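Aminotransferase (Paracoccus denitrificans, PDB 4GRX) probably catalyses the pyridoxal phosphate-dependent transfer of amino groups from omega-amino donors to carbonyl acceptors, as a class III aminotransferase. Local coordinates at residues A[396-400]-A[401-405]; A[202-206]-A[207-211]; A[439-443]-A[444-448]. All blocks are in the same frame, centred on the assembly; numbering follows the deposited sequence.

Interaction 1: residues A[396-400]-A[401-405]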
loop_
_atom_site.group_PDB
_atom_site.type_symbol
_atom_site.label_atom_id
_atom_site.label_comp_id
_atom_site.label_asym_id
_atom_site.label_seq_id
_atom_site.Cartn_x
_atom_site.Cartn_y
_atom_site.Cartn_z
ATOM N N VAL A 396 5.312 33.636 11.186
ATOM C CA VAL A 396 4.286 34.281 11.999
ATOM C C VAL A 396 4.027 35.681 11.467
ATOM O O VAL A 396 4.951 36.321 10.981
ATOM C CB VAL A 396 4.695 34.330 13.492
ATOM C CG1 VAL A 396 4.923 32.924 14.034
ATOM C CG2 VAL A 396 5.944 35.177 13.689
ATOM N N LYS A 397 2.777 36.142 11.533
ATOM C CA LYS A 397 2.449 37.561 11.292
ATOM C C LYS A 397 3.025 38.444 12.401
ATOM O O LYS A 397 3.707 39.416 12.126
ATOM C CB LYS A 397 0.938 37.788 11.200
ATOM C CG LYS A 397 0.540 39.254 11.047
ATOM C CD LYS A 397 0.762 39.753 9.619
ATOM C CE LYS A 397 0.917 41.266 9.544
ATOM N NZ LYS A 397 1.243 41.711 8.160
ATOM N N ASP A 398 2.738 38.094 13.650
ATOM C CA ASP A 398 3.294 38.787 14.794
ATOM C C ASP A 398 4.037 37.814 15.706
ATOM O O ASP A 398 3.464 36.825 16.163
ATOM C CB ASP A 398 2.192 39.494 15.576
ATOM C CG ASP A 398 2.736 40.284 16.741
ATOM O OD1 ASP A 398 3.271 41.387 16.504
ATOM O OD2 ASP A 398 2.639 39.799 17.894
ATOM N N LYS A 399 5.303 38.120 15.977
ATOM C CA LYS A 399 6.189 37.250 16.760
ATOM C C LYS A 399 5.877 37.181 18.267
ATOM O O LYS A 399 5.656 36.079 18.778
ATOM C CB LYS A 399 7.654 37.616 16.507
ATOM C CG LYS A 399 8.674 36.705 17.164
ATOM C CD LYS A 399 10.001 36.858 16.437
ATOM C CE LYS A 399 11.111 36.043 17.086
ATOM N NZ LYS A 399 12.277 35.898 16.163
ATOM N N PRO A 400 5.866 38.335 18.987
ATOM C CA PRO A 400 5.500 38.262 20.413
ATOM C C PRO A 400 4.229 37.435 20.688
ATOM O O PRO A 400 4.246 36.567 21.557
ATOM C CB PRO A 400 5.293 39.738 20.821
ATOM C CG PRO A 400 5.556 40.562 19.604
ATOM C CD PRO A 400 6.283 39.700 18.612
ATOM N N THR A 401 3.153 37.684 19.942
ATOM C CA THR A 401 1.876 36.999 20.182
ATOM C C THR A 401 1.750 35.636 19.496
ATOM O O THR A 401 0.788 34.906 19.738
ATOM C CB THR A 401 0.669 37.866 19.774
ATOM O OG1 THR A 401 0.736 38.149 18.369
ATOM C CG2 THR A 401 0.637 39.177 20.579
ATOM N N LYS A 402 2.705 35.300 18.637
ATOM C CA LYS A 402 2.721 33.994 17.970
ATOM C C LYS A 402 1.635 33.781 16.902
ATOM O O LYS A 402 1.388 32.660 16.485
ATOM C CB LYS A 402 2.668 32.866 19.005
ATOM C CG LYS A 402 3.965 32.660 19.769
ATOM C CD LYS A 402 3.797 31.630 20.874
ATOM C CE LYS A 402 5.111 31.347 21.576
ATOM N NZ LYS A 402 4.884 30.496 22.773
ATOM N N THR A 403 1.026 34.860 16.429
ATOM C CA THR A 403 -0.136 34.761 15.556
ATOM C C THR A 403 0.270 34.462 14.116
ATOM O O THR A 403 1.169 35.119 13.583
ATOM C CB THR A 403 -0.930 36.073 15.590
ATOM O OG1 THR A 403 -0.460 36.869 16.685
ATOM C CG2 THR A 403 -2.412 35.799 15.759
ATOM N N PRO A 404 -0.402 33.482 13.475
ATOM C CA PRO A 404 -0.042 33.078 12.112
ATOM C C PRO A 404 -0.546 34.081 11.091
ATOM O O PRO A 404 -1.310 34.961 11.441
ATOM C CB PRO A 404 -0.773 31.743 11.936
ATOM C CG PRO A 404 -1.958 31.826 12.836
ATOM C CD PRO A 404 -1.605 32.770 13.962
ATOM N N PHE A 405 -0.111 33.955 9.843
ATOM C CA PHE A 405 -0.643 34.776 8.759
ATOM C C PHE A 405 -2.064 34.323 8.433
ATOM O O PHE A 405 -2.418 33.171 8.675
ATOM C CB PHE A 405 0.236 34.669 7.500
ATOM C CG PHE A 405 1.563 35.401 7.597
ATOM C CD1 PHE A 405 1.623 36.796 7.500
ATOM C CD2 PHE A 405 2.756 34.696 7.764
ATOM C CE1 PHE A 405 2.838 37.473 7.586
ATOM C CE2 PHE A 405 3.973 35.371 7.848
ATOM C CZ PHE A 405 4.010 36.759 7.761
#
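Asp398 OD2 is gripped by two donors of one residue, Thr401 N and Thr401 OG1, tying the residue just before the type I beta turn of Lys399 to Lys402 to the third residue of that turn. The hydroxyl bond is the shorter, Thr401 OG1 donating to Asp398 OD2 over 2.6 Å; the amide lies at 3.0 Å, Thr401 N to Asp398 OD2. The two donors arrive from opposite faces of the carboxylate plane. The amide meets the oxygen nearly end-on and the hydroxyl comes from the anti side; Asp398 CG, anti to its own N (chi1 -177°), carries the carboxylate across to Thr401. Within the turn, Lys402 N donates to Lys399 O at 3.1 Å.

Beyond the turn two bulges mark the loop that follows strand 390-395. Lys402 and Thr403 both face Asp398, a G1 beta bulge, and Lys402 has the positive phi (71°) expected there. Lys397 and Asp398 both face Thr403, a classic bulge whose bonds to Thr403 O are weak.

The side chain of Lys402 leads off to helix 196-199, where NZ bonds Trp197 O and makes a cation-pi contact with that residue's ring. At the open end of the loop, Phe405 turns one ring face to the backbone, with Lys397 N 3.8 Å above its centre, while the bent chain of Lys397 crosses it at about a right angle, CD 3.7 Å from Phe405 CE1.

Interaction 2: residues A[202-206]-A[207-211]; sequences EGETE and AQFVA
The loop 202-205 leads into helix 206-224, and the helical bonds begin at the junction: Phe209 N donates to Thr205 O at 2.8 Å and Val210 N to Glu206 O at 2.9 Å. Thr205 is the N-cap, and with Gln208 it forms a capping box. In one direction Gln208 N donates to Thr205 OG1 over 3.1 Å; in the other, Thr205 N donates to Gln208 OE1 over 2.8 Å, both bonds being close to straight. Thr205 OG1 can take this role because it sits between its own N and carbonyl carbon (chi1 75°), turned back to the first turn. The amide oxygen of Gln208 receives its donor from above the carbonyl plane, not in it, and Thr205 CG2 lies 3.6 Å from Gln208 OE1.

Glu204 runs past Gln208 in the opposite direction, extended, its CG 3.7 Å from Gln208 CB. Its carboxylate stands almost perpendicular to the Phe209 ring (83°), and OE1 meets the ring's edge 3.8 Å from CD1. That same oxygen is bound by Glu201 N and forms a salt bridge to Arg212. With an alanine here, Arg212 would probably lose its partner and Glu201 N its acceptor. Glu206, on another side, reaches Lys248 N through OE2.

Amide groups at the start of a helix lack carbonyl partners from a preceding turn; here the hydroxyl of Thr205 and the amide oxygen of Gln208 each accept from the other's backbone N-H, while the negative charge of Glu204 near this end is likely to suit the helix dipole.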
loop_
_atom_site.group_PDB
_atom_site.type_symbol
_atom_site.label_atom_id
_atom_site.label_comp_id
_atom_site.label_asym_id
_atom_site.label_seq_id
_atom_site.Cartn_x
_atom_site.Cartn_y
_atom_site.Cartn_z
ATOM N N GLU A 202 0.715 29.947 29.658
ATOM C CA GLU A 202 1.245 31.162 30.268
ATOM C C GLU A 202 2.026 30.778 31.518
ATOM O O GLU A 202 1.477 30.161 32.436
ATOM C CB GLU A 202 0.109 32.132 30.618
ATOM C CG GLU A 202 0.516 33.606 30.652
ATOM C CD GLU A 202 -0.420 34.493 31.491
ATOM O OE1 GLU A 202 -1.571 34.083 31.790
ATOM O OE2 GLU A 202 -0.004 35.619 31.864
ATOM N N GLY A 203 3.316 31.105 31.517
ATOM C CA GLY A 203 4.206 30.803 32.638
ATOM C C GLY A 203 4.338 29.335 33.011
ATOM O O GLY A 203 4.625 29.021 34.155
ATOM N N GLU A 204 4.126 28.434 32.054
ATOM C CA GLU A 204 4.299 26.996 32.278
ATOM C C GLU A 204 5.666 26.576 31.737
ATOM O O GLU A 204 5.963 26.818 30.562
ATOM C CB GLU A 204 3.167 26.210 31.592
ATOM C CG GLU A 204 3.257 24.693 31.680
ATOM C CD GLU A 204 2.172 23.971 30.876
ATOM O OE1 GLU A 204 1.894 24.377 29.725
ATOM O OE2 GLU A 204 1.601 22.977 31.380
ATOM N N THR A 205 6.496 25.961 32.585
ATOM C CA THR A 205 7.813 25.461 32.152
ATOM C C THR A 205 7.684 24.205 31.309
ATOM O O THR A 205 6.628 23.574 31.260
ATOM C CB THR A 205 8.729 25.093 33.330
ATOM O OG1 THR A 205 8.290 23.847 33.892
ATOM C CG2 THR A 205 8.736 26.185 34.383
ATOM N N GLU A 206 8.781 23.828 30.666
ATOM C CA GLU A 206 8.797 22.652 29.809
ATOM C C GLU A 206 8.509 21.379 30.604
ATOM O O GLU A 206 7.765 20.513 30.137
ATOM C CB GLU A 206 10.125 22.564 29.062
ATOM C CG GLU A 206 10.148 21.506 27.970
ATOM C CD GLU A 206 11.179 21.780 26.886
ATOM O OE1 GLU A 206 11.818 22.861 26.895
ATOM O OE2 GLU A 206 11.343 20.903 26.011
ATOM N N ALA A 207 9.081 21.296 31.809
ATOM C CA ALA A 207 8.856 20.166 32.741
ATOM C C ALA A 207 7.394 20.065 33.205
ATOM O O ALA A 207 6.832 18.960 33.304
ATOM C CB ALA A 207 9.785 20.267 33.939
ATOM N N GLN A 208 6.790 21.221 33.478
ATOM C CA GLN A 208 5.373 21.299 33.828
ATOM C C GLN A 208 4.489 20.912 32.640
ATOM O O GLN A 208 3.474 20.241 32.807
ATOM C CB GLN A 208 5.010 22.700 34.328
ATOM C CG GLN A 208 5.563 23.066 35.699
ATOM C CD GLN A 208 5.496 24.553 35.961
ATOM O OE1 GLN A 208 5.282 25.351 35.047
ATOM N NE2 GLN A 208 5.691 24.937 37.208
ATOM N N PHE A 209 4.895 21.325 31.446
ATOM C CA PHE A 209 4.247 20.905 30.222
ATOM C C PHE A 209 4.289 19.387 30.031
ATOM O O PHE A 209 3.268 18.786 29.684
ATOM C CB PHE A 209 4.890 21.616 29.029
ATOM C CG PHE A 209 4.309 21.229 27.702
ATOM C CD1 PHE A 209 3.015 21.600 27.355
ATOM C CD2 PHE A 209 5.062 20.497 26.783
ATOM C CE1 PHE A 209 2.483 21.254 26.117
ATOM C CE2 PHE A 209 4.529 20.142 25.543
ATOM C CZ PHE A 209 3.245 20.531 25.208
ATOM N N VAL A 210 5.457 18.772 30.243
ATOM C CA VAL A 210 5.599 17.322 30.087
ATOM C C VAL A 210 4.782 16.580 31.139
ATOM O O VAL A 210 4.159 15.552 30.840
ATOM C CB VAL A 210 7.072 16.845 30.103
ATOM C CG1 VAL A 210 7.154 15.328 30.297
ATOM C CG2 VAL A 210 7.775 17.255 28.812
ATOM N N ALA A 211 4.757 17.115 32.358
ATOM C CA ALA A 211 3.919 16.530 33.402
ATOM C C ALA A 211 2.414 16.624 33.071
ATOM O O ALA A 211 1.664 15.680 33.353
ATOM C CB ALA A 211 4.231 17.138 34.753
#

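Interaction 3: residues A[439-443]-A[444-448]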
loop_
_atom_site.group_PDB
_atom_site.type_symbol
_atom_site.label_atom_id
_atom_site.label_comp_id
_atom_site.label_asym_id
_atom_site.label_seq_id
_atom_site.Cartn_x
_atom_site.Cartn_y
_atom_site.Cartn_z
ATOM N N PHE A 439 20.993 13.020 2.743
ATOM C CA PHE A 439 22.186 12.877 3.569
ATOM C C PHE A 439 23.485 13.176 2.801
ATOM O O PHE A 439 24.449 13.655 3.383
ATOM C CB PHE A 439 22.233 11.478 4.197
ATOM C CG PHE A 439 21.039 11.135 5.075
ATOM C CD1 PHE A 439 20.828 9.817 5.482
ATOM C CD2 PHE A 439 20.125 12.113 5.494
ATOM C CE1 PHE A 439 19.748 9.490 6.294
ATOM C CE2 PHE A 439 19.040 11.786 6.301
ATOM C CZ PHE A 439 18.851 10.473 6.704
ATOM N N ILE A 440 23.507 12.918 1.497
ATOM C CA ILE A 440 24.696 13.167 0.654
ATOM C C ILE A 440 25.053 14.655 0.457
ATOM O O ILE A 440 25.929 14.997 -0.357
ATOM C CB ILE A 440 24.569 12.495 -0.735
ATOM C CG1 ILE A 440 23.386 13.087 -1.519
ATOM C CG2 ILE A 440 24.410 10.988 -0.588
ATOM C CD1 ILE A 440 23.590 13.072 -3.018
ATOM N N LEU A 441 24.387 15.525 1.211
ATOM C CA LEU A 441 24.489 16.973 1.054
ATOM C C LEU A 441 25.830 17.534 1.530
ATOM O O LEU A 441 26.237 17.283 2.675
ATOM C CB LEU A 441 23.353 17.673 1.807
ATOM C CG LEU A 441 23.155 19.146 1.450
ATOM C CD1 LEU A 441 22.275 19.275 0.208
ATOM C CD2 LEU A 441 22.554 19.898 2.626
ATOM N N THR A 442 26.476 18.315 0.657
ATOM C CA THR A 442 27.793 18.905 0.920
ATOM C C THR A 442 27.652 20.307 1.525
ATOM O O THR A 442 26.644 20.979 1.307
ATOM C CB THR A 442 28.661 19.000 -0.370
ATOM O OG1 THR A 442 28.165 20.041 -1.232
ATOM C CG2 THR A 442 28.716 17.664 -1.138
ATOM N N GLU A 443 28.665 20.753 2.268
ATOM C CA GLU A 443 28.638 22.078 2.906
ATOM C C GLU A 443 28.275 23.193 1.934
ATOM O O GLU A 443 27.616 24.159 2.317
ATOM C CB GLU A 443 29.969 22.391 3.598
ATOM C CG GLU A 443 30.367 21.349 4.635
ATOM C CD GLU A 443 31.711 21.615 5.284
ATOM O OE1 GLU A 443 32.239 22.735 5.128
ATOM O OE2 GLU A 443 32.241 20.705 5.967
ATOM N N ALA A 444 28.701 23.048 0.682
ATOM C CA ALA A 444 28.447 24.052 -0.357
ATOM C C ALA A 444 26.977 24.030 -0.762
ATOM O O ALA A 444 26.340 25.072 -0.903
ATOM C CB ALA A 444 29.346 23.819 -1.564
ATOM N N GLN A 445 26.444 22.832 -0.929
ATOM C CA GLN A 445 25.024 22.648 -1.197
ATOM C C GLN A 445 24.144 23.177 -0.044
ATOM O O GLN A 445 23.074 23.756 -0.280
ATOM C CB GLN A 445 24.748 21.168 -1.493
ATOM C CG GLN A 445 25.386 20.717 -2.803
ATOM C CD GLN A 445 25.528 19.210 -2.968
ATOM O OE1 GLN A 445 25.170 18.411 -2.087
ATOM N NE2 GLN A 445 26.058 18.809 -4.120
ATOM N N MET A 446 24.604 23.008 1.191
ATOM C CA MET A 446 23.858 23.498 2.345
ATOM C C MET A 446 23.780 25.024 2.330
ATOM O O MET A 446 22.733 25.614 2.642
ATOM C CB MET A 446 24.446 22.979 3.658
ATOM C CG MET A 446 23.643 23.392 4.874
ATOM S SD MET A 446 24.394 22.891 6.427
ATOM C CE MET A 446 23.931 21.165 6.508
ATOM N N ASP A 447 24.890 25.653 1.952
ATOM C CA ASP A 447 24.937 27.098 1.732
ATOM C C ASP A 447 24.016 27.526 0.602
ATOM O O ASP A 447 23.364 28.565 0.697
ATOM C CB ASP A 447 26.366 27.550 1.459
ATOM C CG ASP A 447 27.225 27.497 2.686
ATOM O OD1 ASP A 447 28.417 27.873 2.589
ATOM O OD2 ASP A 447 26.711 27.076 3.748
ATOM N N GLU A 448 23.964 26.730 -0.463
ATOM C CA GLU A 448 23.093 27.030 -1.593
ATOM C C GLU A 448 21.639 27.096 -1.148
ATOM O O GLU A 448 20.928 28.053 -1.462
ATOM C CB GLU A 448 23.240 25.998 -2.715
ATOM C CG GLU A 448 22.572 26.455 -4.003
ATOM C CD GLU A 448 22.490 25.376 -5.047
ATOM O OE1 GLU A 448 23.205 24.367 -4.929
ATOM O OE2 GLU A 448 21.696 25.546 -5.992
#
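Thr442 and Gln445 exchange two bonds at the start of helix 443-463. Thr442 N donates to Gln445 OE1 at 3.0 Å, from above the carbonyl plane (49° out of it), and Gln445 N donates to Thr442 OG1 at 3.3 Å. The long side chain of Gln445 is extended beyond CG and lies alongside the cap, its CG and CD passing close to the hydroxyl oxygen. Thr442 CG2 completes the contact against the amide end, 3.7 Å from Gln445 OE1.

Backbone bonds carry the turn onward: Met446 N donates to Thr442 O over 2.9 Å and Asp447 N to Glu443 O over 3.1 Å.

Leu441 adds the apolar layer. With CG anti to its backbone N (chi1 -166°), its two methyls divide between neighbouring residues of the first turn, CD1 lying 3.5 Å from Gln445 CB and CD2 3.8 Å from Met446 CB. Leu441 and Gln445 run in opposite directions past each other, whereas Leu441 and Met446 cross at about a right angle. Gln445 is thus shared, its CB against Leu441 and its amide at Thr442.

Further out, helix 357-375 holds the entry to this turn. Asn360 ND2 bonds the carbonyl oxygens of Phe439 and Leu441, Arg367 touches Met446 and makes a salt bridge to Asp447 OD2, and Glu443 packs on Leu364. Gln445 also rests on Pro51.

A threonine at the N-cap that answers the residue three places later, bond for bond, is a capping box, and this one opens the long C-terminal helix of the class III aminotransferase chain.

The three contacts follow one another along a single chain without touching. Interactions 1 and 2 are the closest, with centres 21 Å and nearest atoms about 8 Å apart, and helix 196-199 bridges them: Lys402 reaches Trp197, while Glu206 and Phe209 pack on Tyr196 and Tyr199. Interaction 3 stands further off, centres 31 Å from interaction 1 and 37 Å from interaction 2, yet it repeats the threonine-glutamine cap of interaction 2. None of them lines the pocket, but two touch residues close in sequence to it. Phe439 touches Asn298, next to cofactor-bearing Lys297, and Pro404 and Phe405 meet Gln431, two residues from Leu429 of the delta-amino valeric acid pocket.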